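Side-chain contacts in protein (GYP1P) (PDB 1FKM), which stimulates GTP hydrolysis by the Ypt/Rab GTPases Ypt1 and Ypt7, supplying a catalytic arginine and a glutamine in trans through its all-helical GAP domain: residues I21-L26 with L50-K55; G59-K64 with E175-W180. One frame throughout, in Å; residues are numbered along the deposited sequence.

In the fold
The two contacts follow one another along the chain: 50-55, the second half of contact 1, runs into helix 57-74, which carries the first half of contact 2. Their centres lie about 17 Å apart, on the same side of the molecule, and they meet directly. Pro51 CD lies 3.5 Å from Phe60 CD2, and Leu50 CD1 lies 4.1 Å from Leu61 CD1, so the connecting loop packs back on the helix it leads into. Contact 1 ties this loop to the start of helix 23-30; contact 2 ties the helix to helix 168-186. Both are structural and lie away from Arg96 and Gln131, the arginine and glutamine fingers of this Ypt/Rab-GAP (TBC) domain.

Contact 1: residues I21-L26 with L50-K55; sequences INQQDL and LPVNTK
Val52 O accepts a nearly straight hydrogen bond from Ile21 N, 2.9 Å long with an N-H...O angle of 167°, and this one bond joins the entry to helix 23-30 with the loop between helices 39-46 and 57-74. The joint belongs to the N-terminal part of the all-helical TBC fold and is made loop to loop. Aliphatic carbons flank it. Ile21 CG1 comes within 3.6 Å of Val52 O, while Val52 CB lies 3.5 Å from Ile21 O, so each branched residue lays its aliphatic carbons against the other's carbonyl oxygen. Ile21 CB and Val52 CB are 4.3 Å apart, and beta-branched residues suit the place because they bring bulk close to the backbone.

Ile21 has CG1 beside its own N and anti to its carbonyl carbon (chi1 -60°), which directs that branch toward the Thr54 methyl, CG2; the two side chains cross at about a right angle. Thr54 thereby offers carbon to the contact, while its hydroxyl hydrogen-bonds to Thr19 O. Elsewhere the Ile21 side chain is covered by Leu45 of helix 39-46 and Leu15 of helix 4-15, as befits a buried aliphatic group. Gln23 OE1 is buried beside Val52 CG1 without a polar partner in the model, whereas Gln23 NE2 makes a weak hydrogen bond to Leu45 O.

An asparagine shapes the backbone in each segment. Asn53 OD1 accepts from Lys55 N in an Asx turn, bending the loop just past Val52. Asn22 is the N-cap of helix 23-30, its short amide well suited to reach a backbone NH left without an acceptor in the first turn: Asp25 N donates to Asn22 OD1 at 2.7 Å.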
loop_
_atom_site.group_PDB
_atom_site.type_symbol
_atom_site.label_atom_id
_atom_site.label_comp_id
_atom_site.label_asym_id
_atom_site.label_seq_id
_atom_site.Cartn_x
_atom_site.Cartn_y
_atom_site.Cartn_z
ATOM N N ILE A 21 16.158 -17.081 6.992
ATOM C CA ILE A 21 15.019 -16.583 7.755
ATOM C C ILE A 21 13.769 -17.434 7.551
ATOM O O ILE A 21 13.402 -17.752 6.419
ATOM C CB ILE A 21 14.718 -15.114 7.377
ATOM C CG1 ILE A 21 15.951 -14.257 7.681
ATOM C CG2 ILE A 21 13.506 -14.595 8.159
ATOM C CD1 ILE A 21 15.836 -12.815 7.249
ATOM N N ASN A 22 13.121 -17.802 8.654
ATOM C CA ASN A 22 11.907 -18.615 8.603
ATOM C C ASN A 22 10.670 -17.771 8.287
ATOM O O ASN A 22 10.095 -17.132 9.172
ATOM C CB ASN A 22 11.704 -19.338 9.938
ATOM C CG ASN A 22 10.527 -20.290 9.908
ATOM O OD1 ASN A 22 9.400 -19.891 9.621
ATOM N ND2 ASN A 22 10.784 -21.557 10.204
ATOM N N GLN A 23 10.265 -17.793 7.019
ATOM C CA GLN A 23 9.111 -17.042 6.524
ATOM C C GLN A 23 7.844 -17.288 7.341
ATOM O O GLN A 23 7.071 -16.358 7.600
ATOM C CB GLN A 23 8.851 -17.414 5.058
ATOM C CG GLN A 23 7.815 -16.552 4.351
ATOM C CD GLN A 23 8.352 -15.184 3.972
ATOM O OE1 GLN A 23 8.828 -14.433 4.823
ATOM N NE2 GLN A 23 8.276 -14.852 2.688
ATOM N N GLN A 24 7.625 -18.541 7.734
ATOM C CA GLN A 24 6.451 -18.898 8.525
ATOM C C GLN A 24 6.417 -18.156 9.851
ATOM O O GLN A 24 5.409 -17.539 10.203
ATOM C CB GLN A 24 6.423 -20.403 8.804
ATOM C CG GLN A 24 6.014 -21.268 7.626
ATOM C CD GLN A 24 5.776 -22.712 8.036
ATOM O OE1 GLN A 24 4.958 -22.993 8.916
ATOM N NE2 GLN A 24 6.488 -23.638 7.401
ATOM N N ASP A 25 7.513 -18.232 10.599
ATOM C CA ASP A 25 7.580 -17.553 11.884
ATOM C C ASP A 25 7.385 -16.056 11.687
ATOM O O ASP A 25 6.658 -15.410 12.438
ATOM C CB ASP A 25 8.931 -17.799 12.565
ATOM C CG ASP A 25 9.135 -19.249 12.963
ATOM O OD1 ASP A 25 8.172 -19.876 13.453
ATOM O OD2 ASP A 25 10.264 -19.756 12.801
ATOM N N LEU A 26 8.020 -15.512 10.656
ATOM C CA LEU A 26 7.927 -14.080 10.380
ATOM C C LEU A 26 6.496 -13.620 10.075
ATOM O O LEU A 26 6.039 -12.604 10.600
ATOM C CB LEU A 26 8.860 -13.719 9.217
ATOM C CG LEU A 26 8.974 -12.231 8.877
ATOM C CD1 LEU A 26 9.490 -11.463 10.093
ATOM C CD2 LEU A 26 9.906 -12.050 7.674
ATOM N N LEU A 50 13.307 -9.228 -0.877
ATOM C CA LEU A 50 14.545 -9.639 -0.236
ATOM C C LEU A 50 14.534 -11.154 -0.026
ATOM O O LEU A 50 13.578 -11.709 0.514
ATOM C CB LEU A 50 14.691 -8.927 1.109
ATOM C CG LEU A 50 16.061 -8.940 1.790
ATOM C CD1 LEU A 50 17.082 -8.179 0.933
ATOM C CD2 LEU A 50 15.942 -8.290 3.151
ATOM N N PRO A 51 15.594 -11.852 -0.472
ATOM C CA PRO A 51 15.623 -13.307 -0.284
ATOM C C PRO A 51 15.766 -13.691 1.190
ATOM O O PRO A 51 16.441 -13.005 1.951
ATOM C CB PRO A 51 16.819 -13.748 -1.136
ATOM C CG PRO A 51 17.705 -12.541 -1.154
ATOM C CD PRO A 51 16.728 -11.398 -1.298
ATOM N N VAL A 52 15.119 -14.781 1.595
ATOM C CA VAL A 52 15.202 -15.216 2.986
ATOM C C VAL A 52 16.588 -15.751 3.348
ATOM O O VAL A 52 16.967 -15.753 4.516
ATOM C CB VAL A 52 14.133 -16.282 3.311
ATOM C CG1 VAL A 52 12.748 -15.647 3.237
ATOM C CG2 VAL A 52 14.242 -17.462 2.342
ATOM N N ASN A 53 17.342 -16.206 2.350
ATOM C CA ASN A 53 18.699 -16.693 2.595
ATOM C C ASN A 53 19.575 -15.446 2.676
ATOM O O ASN A 53 19.871 -14.828 1.655
ATOM C CB ASN A 53 19.177 -17.573 1.440
ATOM C CG ASN A 53 20.533 -18.204 1.711
ATOM O OD1 ASN A 53 21.363 -17.636 2.422
ATOM N ND2 ASN A 53 20.768 -19.377 1.129
ATOM N N THR A 54 19.983 -15.078 3.886
ATOM C CA THR A 54 20.794 -13.879 4.096
ATOM C C THR A 54 22.075 -13.818 3.270
ATOM O O THR A 54 22.526 -12.734 2.898
ATOM C CB THR A 54 21.156 -13.705 5.589
ATOM O OG1 THR A 54 21.910 -14.836 6.042
ATOM C CG2 THR A 54 19.892 -13.579 6.427
ATOM N N LYS A 55 22.657 -14.974 2.975
ATOM C CA LYS A 55 23.888 -15.016 2.191
ATOM C C LYS A 55 23.687 -14.569 0.746
ATOM O O LYS A 55 24.656 -14.279 0.046
ATOM C CB LYS A 55 24.477 -16.429 2.199
ATOM C CG LYS A 55 24.845 -16.944 3.576
ATOM C CD LYS A 55 24.001 -18.149 3.954
ATOM C CE LYS A 55 24.200 -19.299 2.978
ATOM N NZ LYS A 55 23.302 -20.441 3.289
#

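Contact 2: residues G59-K64 with E175-W180; sequences GFLQRK and EADTFW
Lys64 lies across the indole of Trp180, its CE 3.4 Å above the ring plane and over the centre. Lys64 NZ stands 3.4 Å from the centroid of the six-membered ring of Trp180, only 8° off the normal. Cation-pi and CH-pi contacts thus share one face, a task suited to a long chain ending in a charge; bends at chi2 (-54°) and chi3 fold it over the ring. The same residue also holds the indole through its backbone: Trp180 NE1 donates to Lys64 O at 2.9 Å, with the acceptor tilted from the ring plane. Phe179 CE2 lies over the opposite face, near the rim. Replacing Trp180 by an alanine is likely to cost Lys64 its aromatic platform and to leave its carbonyl oxygen without the indole N-H, opening a gap between the helices.

One turn earlier in each helix, Leu61 CD2 touches Asp177 OD1, whose hydrogen bond goes to Tyr49; Asp177 OD2 forms salt bridges with Arg65 and Lys44. Ala176, small, points at helix 57-74 where the backbones come nearest. The two helix segments run nearly perpendicular (91°), their axes 10.5 Å apart, and helices 107-123 and 133-145 also pack against helix 168-186.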
loop_
_atom_site.group_PDB
_atom_site.type_symbol
_atom_site.label_atom_id
_atom_site.label_comp_id
_atom_site.label_asym_id
_atom_site.label_seq_id
_atom_site.Cartn_x
_atom_site.Cartn_y
_atom_site.Cartn_z
ATOM N N GLY A 59 24.188 -9.732 -2.925
ATOM C CA GLY A 59 24.259 -9.854 -4.366
ATOM C C GLY A 59 22.926 -9.561 -5.019
ATOM O O GLY A 59 22.870 -8.946 -6.085
ATOM N N PHE A 60 21.847 -10.008 -4.382
ATOM C CA PHE A 60 20.510 -9.788 -4.914
ATOM C C PHE A 60 20.231 -8.294 -5.066
ATOM O O PHE A 60 19.790 -7.847 -6.117
ATOM C CB PHE A 60 19.456 -10.395 -3.989
ATOM C CG PHE A 60 18.044 -10.075 -4.397
ATOM C CD1 PHE A 60 17.406 -10.814 -5.385
ATOM C CD2 PHE A 60 17.366 -9.008 -3.813
ATOM C CE1 PHE A 60 16.113 -10.499 -5.792
ATOM C CE2 PHE A 60 16.072 -8.683 -4.212
ATOM C CZ PHE A 60 15.444 -9.431 -5.205
ATOM N N LEU A 61 20.486 -7.536 -4.005
ATOM C CA LEU A 61 20.248 -6.094 -4.010
ATOM C C LEU A 61 21.120 -5.361 -5.025
ATOM O O LEU A 61 20.645 -4.468 -5.726
ATOM C CB LEU A 61 20.465 -5.520 -2.606
ATOM C CG LEU A 61 19.425 -5.931 -1.549
ATOM C CD1 LEU A 61 19.827 -5.394 -0.194
ATOM C CD2 LEU A 61 18.048 -5.392 -1.932
ATOM N N GLN A 62 22.394 -5.734 -5.107
ATOM C CA GLN A 62 23.293 -5.099 -6.063
ATOM C C GLN A 62 22.745 -5.263 -7.473
ATOM O O GLN A 62 22.688 -4.304 -8.241
ATOM C CB GLN A 62 24.696 -5.709 -5.984
ATOM C CG GLN A 62 25.422 -5.439 -4.684
ATOM C CD GLN A 62 26.794 -6.091 -4.639
ATOM O OE1 GLN A 62 26.942 -7.277 -4.941
ATOM N NE2 GLN A 62 27.804 -5.321 -4.250
ATOM N N ARG A 63 22.325 -6.477 -7.808
ATOM C CA ARG A 63 21.789 -6.754 -9.134
ATOM C C ARG A 63 20.459 -6.057 -9.402
ATOM O O ARG A 63 20.237 -5.530 -10.492
ATOM C CB ARG A 63 21.641 -8.267 -9.339
ATOM C CG ARG A 63 22.983 -8.999 -9.344
ATOM C CD ARG A 63 22.872 -10.473 -9.725
ATOM N NE ARG A 63 22.274 -11.306 -8.682
ATOM C CZ ARG A 63 20.972 -11.540 -8.556
ATOM N NH1 ARG A 63 20.111 -11.004 -9.413
ATOM N NH2 ARG A 63 20.531 -12.320 -7.577
ATOM N N LYS A 64 19.570 -6.047 -8.412
ATOM C CA LYS A 64 18.271 -5.401 -8.594
ATOM C C LYS A 64 18.393 -3.885 -8.689
ATOM O O LYS A 64 17.708 -3.252 -9.487
ATOM C CB LYS A 64 17.325 -5.769 -7.445
ATOM C CG LYS A 64 17.026 -7.252 -7.352
ATOM C CD LYS A 64 16.496 -7.809 -8.671
ATOM C CE LYS A 64 15.147 -7.218 -9.044
ATOM N NZ LYS A 64 14.588 -7.827 -10.290
ATOM N N GLU A 175 14.874 4.187 -4.433
ATOM C CA GLU A 175 13.977 4.190 -5.583
ATOM C C GLU A 175 13.828 2.787 -6.157
ATOM O O GLU A 175 12.728 2.349 -6.478
ATOM C CB GLU A 175 14.515 5.123 -6.679
ATOM C CG GLU A 175 14.205 6.599 -6.463
ATOM C CD GLU A 175 14.855 7.492 -7.510
ATOM O OE1 GLU A 175 14.960 7.077 -8.687
ATOM O OE2 GLU A 175 15.248 8.621 -7.156
ATOM N N ALA A 176 14.952 2.093 -6.296
ATOM C CA ALA A 176 14.952 0.739 -6.841
ATOM C C ALA A 176 14.145 -0.220 -5.957
ATOM O O ALA A 176 13.290 -0.965 -6.448
ATOM C CB ALA A 176 16.393 0.246 -6.980
ATOM N N ASP A 177 14.411 -0.199 -4.655
ATOM C CA ASP A 177 13.690 -1.077 -3.738
ATOM C C ASP A 177 12.190 -0.783 -3.795
ATOM O O ASP A 177 11.377 -1.701 -3.838
ATOM C CB ASP A 177 14.182 -0.893 -2.301
ATOM C CG ASP A 177 15.623 -1.355 -2.105
ATOM O OD1 ASP A 177 16.214 -1.938 -3.045
ATOM O OD2 ASP A 177 16.160 -1.141 -0.995
ATOM N N THR A 178 11.838 0.499 -3.790
ATOM C CA THR A 178 10.443 0.915 -3.838
ATOM C C THR A 178 9.798 0.413 -5.129
ATOM O O THR A 178 8.698 -0.151 -5.116
ATOM C CB THR A 178 10.342 2.457 -3.754
ATOM O OG1 THR A 178 10.937 2.901 -2.525
ATOM C CG2 THR A 178 8.883 2.908 -3.785
ATOM N N PHE A 179 10.494 0.613 -6.242
ATOM C CA PHE A 179 10.018 0.181 -7.558
ATOM C C PHE A 179 9.752 -1.326 -7.645
ATOM O O PHE A 179 8.690 -1.760 -8.113
ATOM C CB PHE A 179 11.045 0.562 -8.629
ATOM C CG PHE A 179 10.805 -0.100 -9.953
ATOM C CD1 PHE A 179 9.768 0.319 -10.779
ATOM C CD2 PHE A 179 11.598 -1.179 -10.359
ATOM C CE1 PHE A 179 9.515 -0.327 -11.992
ATOM C CE2 PHE A 179 11.352 -1.831 -11.570
ATOM C CZ PHE A 179 10.310 -1.406 -12.388
ATOM N N TRP A 180 10.722 -2.130 -7.222
ATOM C CA TRP A 180 10.553 -3.582 -7.287
ATOM C C TRP A 180 9.461 -4.083 -6.342
ATOM O O TRP A 180 8.781 -5.070 -6.638
ATOM C CB TRP A 180 11.872 -4.297 -6.968
ATOM C CG TRP A 180 12.927 -4.105 -8.017
ATOM C CD1 TRP A 180 14.123 -3.472 -7.867
ATOM C CD2 TRP A 180 12.873 -4.549 -9.381
ATOM N NE1 TRP A 180 14.822 -3.493 -9.052
ATOM C CE2 TRP A 180 14.078 -4.149 -9.997
ATOM C CE3 TRP A 180 11.925 -5.249 -10.140
ATOM C CZ2 TRP A 180 14.365 -4.423 -11.340
ATOM C CZ3 TRP A 180 12.212 -5.523 -11.481
ATOM C CH2 TRP A 180 13.423 -5.109 -12.061
#